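PDB 1HJQ: beta-1,4-galactanase from Humicola insolens, which hydrolyses the beta-1,4-galactosidic linkages of type I arabinogalactans as a family 53 glycoside hydrolase of clan GH-A. Local coordinates for residues Tyr276-Ser279 and Val280-Val284; Ser225-Arg228 and Ser229-Met233. All coordinates share one frame; numbering follows the deposited sequence.

Overall arrangement
Both contacts lie within single helices on the outer layer of a closed eight-stranded parallel beta/alpha barrel. Contact 2 comes first along the chain, on helix 223-237, which links strand 208-212 to strand 240-245; contact 1 follows on helix 270-286, between strand 240-245 and the last strand, 290-296. Their centres are about 13 Å apart, and the two helices pack against each other: CG1 of Val283 sits 3.5 Å from CA of Arg227 and also meets Leu226 and Leu230. Both helices pack on the outside of the barrel, Leu226 and Leu230 against strand 240-245, which ends in Glu245, the probable nucleophile, and Val280 against strand 290-296.

Contact 1: Tyr276-Ser279 and Val280-Val284; sequences YIQS and VANVV
Val280 lays its CG2 methyl over one face of the Tyr276 ring one helical turn earlier, a CH-pi contact with CG2 3.8 Å from the ring centroid and 19° off the ring normal. The methyl is shifted toward the rim and comes closest to CE2 of Tyr276, at 3.6 Å. The ring reaches it because CG of Tyr276 stands anti to the backbone N (chi1 -177°), which swings the aromatic group forward along the helix. The same two residues are joined through the backbone, N-H of Val280 to O of Tyr276, 3.0 Å. Helix 270-286 belongs to the outer layer of the beta/alpha barrel, and here its buried side faces strand 290-296, where Leu293 touches Val280. Tyr276 also stacks on Trp248 and packs on Thr246, next in sequence to the probable nucleophile Glu245. On a more open flank, Ser279 turns its hydroxyl back to O of Gln275, while its own O accepts the N-H of Val283 at 3.1 Å. Beside it, O of Gln278 takes the backbone N-H of Asn282 at 2.9 Å. With CG beside its own backbone N (chi1 -62°), Asn282 also brings ND2 close to that O without bonding to it, CG of Gln278 lying 4.1 Å from ND2 of Asn282.

Contact 2: Ser225-Arg228 and Ser229-Met233; sequences SLRR and SLNNM
Leu226 and Leu230 meet on the buried side of the helix, one turn apart, with CD1 of Leu226 3.8 Å from CG of Leu230. CG of Leu226 also touches CD1 of Leu230: each leucine sets a methyl against the branch carbon of the other, the two side chains crossing at a slant. A chi1 of 171° sets CG of Leu226 opposite the amide nitrogen and leans the side chain toward Leu230. The N-H of Leu230 makes a nearly straight bond to O of Leu226, 2.8 Å long with an angle of 173° at the hydrogen. On the outer side, O of Arg227 receives two donors from Asn231: the backbone N at 3.2 Å and, in a weak and bent bond, ND2 at 2.8 Å. The Arg227 and Asn231 side chains run alongside each other in the same direction, and a water bridges them, accepting from NE of Arg227 at 2.8 Å in the guanidinium plane and weakly from ND2 of Asn231. Helix 223-237 is the connecting helix of a beta-alpha-beta unit of the barrel, between strands 208-212 and 240-245. Its leucines lie on that second strand, Leu226 on Val243 and Leu230 on Val241, while helix 270-286 flanks this face, Arg227 also touching Ser286. Farther round the helix, CG of Arg228 lies 3.5 Å from ND2 of Asn232, the two side chains crossing, while the backbone N-H of Asn232 bonds to O of Arg228. The N-H of Ser229 bonds to O of Ser225 at 2.7 Å, and its buried hydroxyl to O of Gly182; Trp185 of helix 185-198 touches both Ser229 and Asn232.

Contact 1: Tyr276-Ser279 and Val280-Val284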
# COMPACT_ATOMS: atom_id res chain seq x y z
N TYR A 276 -16.51 -8.77 -3.03
CA TYR A 276 -16.04 -7.50 -2.49
C TYR A 276 -14.88 -6.90 -3.27
O TYR A 276 -14.91 -5.72 -3.62
CB TYR A 276 -15.62 -7.66 -1.02
CG TYR A 276 -15.18 -6.36 -0.37
CD1 TYR A 276 -16.12 -5.45 0.13
CD2 TYR A 276 -13.84 -6.04 -0.25
CE1 TYR A 276 -15.72 -4.25 0.74
CE2 TYR A 276 -13.42 -4.85 0.35
CZ TYR A 276 -14.37 -3.97 0.85
OH TYR A 276 -13.93 -2.81 1.46
N ILE A 277 -13.86 -7.70 -3.53
CA ILE A 277 -12.70 -7.22 -4.26
C ILE A 277 -13.11 -6.73 -5.64
O ILE A 277 -12.57 -5.75 -6.14
CB ILE A 277 -11.63 -8.32 -4.41
CG1 ILE A 277 -11.11 -8.72 -3.02
CG2 ILE A 277 -10.48 -7.83 -5.28
CD1 ILE A 277 -10.18 -9.90 -3.03
N GLN A 278 -14.08 -7.40 -6.23
CA GLN A 278 -14.55 -7.02 -7.55
C GLN A 278 -15.36 -5.72 -7.50
O GLN A 278 -15.24 -4.88 -8.39
CB GLN A 278 -15.38 -8.16 -8.16
CG GLN A 278 -15.82 -7.93 -9.60
CD GLN A 278 -15.71 -9.19 -10.44
OE1 GLN A 278 -16.11 -10.29 -10.02
NE2 GLN A 278 -15.17 -9.05 -11.66
N SER A 279 -16.18 -5.55 -6.46
CA SER A 279 -16.98 -4.34 -6.31
C SER A 279 -16.07 -3.13 -6.15
O SER A 279 -16.30 -2.07 -6.75
CB SER A 279 -17.87 -4.43 -5.08
OG SER A 279 -18.78 -5.50 -5.18
N VAL A 280 -15.03 -3.29 -5.34
CA VAL A 280 -14.07 -2.23 -5.09
C VAL A 280 -13.34 -1.88 -6.38
O VAL A 280 -13.06 -0.72 -6.66
CB VAL A 280 -13.06 -2.65 -4.01
CG1 VAL A 280 -12.03 -1.55 -3.79
CG2 VAL A 280 -13.79 -2.94 -2.72
N ALA A 281 -13.04 -2.90 -7.18
CA ALA A 281 -12.36 -2.69 -8.45
C ALA A 281 -13.27 -1.88 -9.37
O ALA A 281 -12.82 -0.95 -10.04
CB ALA A 281 -12.01 -4.03 -9.10
N ASN A 282 -14.55 -2.22 -9.38
CA ASN A 282 -15.50 -1.50 -10.22
C ASN A 282 -15.52 -0.03 -9.86
O ASN A 282 -15.58 0.83 -10.74
CB ASN A 282 -16.91 -2.07 -10.06
CG ASN A 282 -16.99 -3.52 -10.51
OD1 ASN A 282 -16.41 -3.90 -11.53
ND2 ASN A 282 -17.73 -4.33 -9.75
N VAL A 283 -15.48 0.28 -8.56
CA VAL A 283 -15.49 1.67 -8.12
C VAL A 283 -14.27 2.39 -8.68
O VAL A 283 -14.40 3.44 -9.30
CB VAL A 283 -15.50 1.78 -6.58
CG1 VAL A 283 -15.16 3.20 -6.15
CG2 VAL A 283 -16.87 1.39 -6.05
N VAL A 284 -13.09 1.82 -8.47
CA VAL A 284 -11.86 2.41 -8.97
C VAL A 284 -11.88 2.58 -10.50
O VAL A 284 -11.59 3.66 -11.02
CB VAL A 284 -10.65 1.55 -8.59
CG1 VAL A 284 -9.38 2.19 -9.10
CG2 VAL A 284 -10.60 1.37 -7.08

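Contact 2: Ser225-Arg228 and Ser229-Met233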
# COMPACT_ATOMS: atom_id res chain seq x y z
N SER A 225 -19.14 6.28 -1.14
CA SER A 225 -18.27 7.32 -0.59
C SER A 225 -16.89 7.25 -1.23
O SER A 225 -16.31 8.27 -1.58
CB SER A 225 -18.15 7.19 0.92
OG SER A 225 -19.38 7.48 1.56
N LEU A 226 -16.36 6.04 -1.36
CA LEU A 226 -15.05 5.87 -1.99
C LEU A 226 -15.19 6.39 -3.42
O LEU A 226 -14.35 7.15 -3.91
CB LEU A 226 -14.64 4.39 -2.00
CG LEU A 226 -13.39 4.04 -2.81
CD1 LEU A 226 -12.18 4.75 -2.22
CD2 LEU A 226 -13.18 2.54 -2.80
N ARG A 227 -16.27 5.97 -4.06
CA ARG A 227 -16.58 6.37 -5.42
C ARG A 227 -16.58 7.89 -5.57
O ARG A 227 -15.97 8.44 -6.48
CB ARG A 227 -17.94 5.81 -5.81
CG ARG A 227 -18.50 6.33 -7.10
CD ARG A 227 -18.37 5.32 -8.20
NE ARG A 227 -19.17 5.72 -9.35
CZ ARG A 227 -20.50 5.73 -9.37
NH1 ARG A 227 -21.19 5.33 -8.30
NH2 ARG A 227 -21.14 6.14 -10.45
N ARG A 228 -17.29 8.55 -4.66
CA ARG A 228 -17.38 10.00 -4.69
C ARG A 228 -16.05 10.66 -4.37
O ARG A 228 -15.64 11.61 -5.03
CB ARG A 228 -18.42 10.49 -3.68
CG ARG A 228 -18.46 12.01 -3.54
CD ARG A 228 -19.59 12.41 -2.62
NE ARG A 228 -20.80 12.86 -3.31
CZ ARG A 228 -21.34 12.29 -4.39
NH1 ARG A 228 -20.79 11.21 -4.95
NH2 ARG A 228 -22.47 12.78 -4.88
N SER A 229 -15.39 10.14 -3.34
CA SER A 229 -14.11 10.67 -2.90
C SER A 229 -13.10 10.65 -4.04
O SER A 229 -12.45 11.65 -4.32
CB SER A 229 -13.60 9.88 -1.70
OG SER A 229 -12.49 10.53 -1.12
N LEU A 230 -12.97 9.49 -4.69
CA LEU A 230 -12.03 9.36 -5.79
C LEU A 230 -12.35 10.37 -6.89
O LEU A 230 -11.45 11.06 -7.39
CB LEU A 230 -12.07 7.94 -6.36
CG LEU A 230 -11.73 6.85 -5.35
CD1 LEU A 230 -11.72 5.49 -6.02
CD2 LEU A 230 -10.39 7.14 -4.72
N ASN A 231 -13.62 10.48 -7.28
CA ASN A 231 -14.01 11.42 -8.31
C ASN A 231 -13.66 12.84 -7.92
O ASN A 231 -13.15 13.61 -8.75
CB ASN A 231 -15.51 11.33 -8.59
CG ASN A 231 -15.85 10.21 -9.56
OD1 ASN A 231 -15.40 10.22 -10.71
ND2 ASN A 231 -16.64 9.25 -9.11
N ASN A 232 -13.91 13.19 -6.66
CA ASN A 232 -13.60 14.53 -6.17
C ASN A 232 -12.09 14.80 -6.22
O ASN A 232 -11.66 15.87 -6.65
CB ASN A 232 -14.09 14.72 -4.74
CG ASN A 232 -15.60 14.71 -4.62
OD1 ASN A 232 -16.31 14.81 -5.62
ND2 ASN A 232 -16.09 14.59 -3.40
N MET A 233 -11.31 13.82 -5.79
CA MET A 233 -9.85 13.93 -5.77
C MET A 233 -9.32 14.11 -7.19
O MET A 233 -8.56 15.05 -7.46
CB MET A 233 -9.24 12.68 -5.14
CG MET A 233 -9.59 12.47 -3.67
SD MET A 233 -9.12 10.83 -3.04
CE MET A 233 -7.34 10.80 -3.45
O HOH W 1 -17.61 6.87 -11.39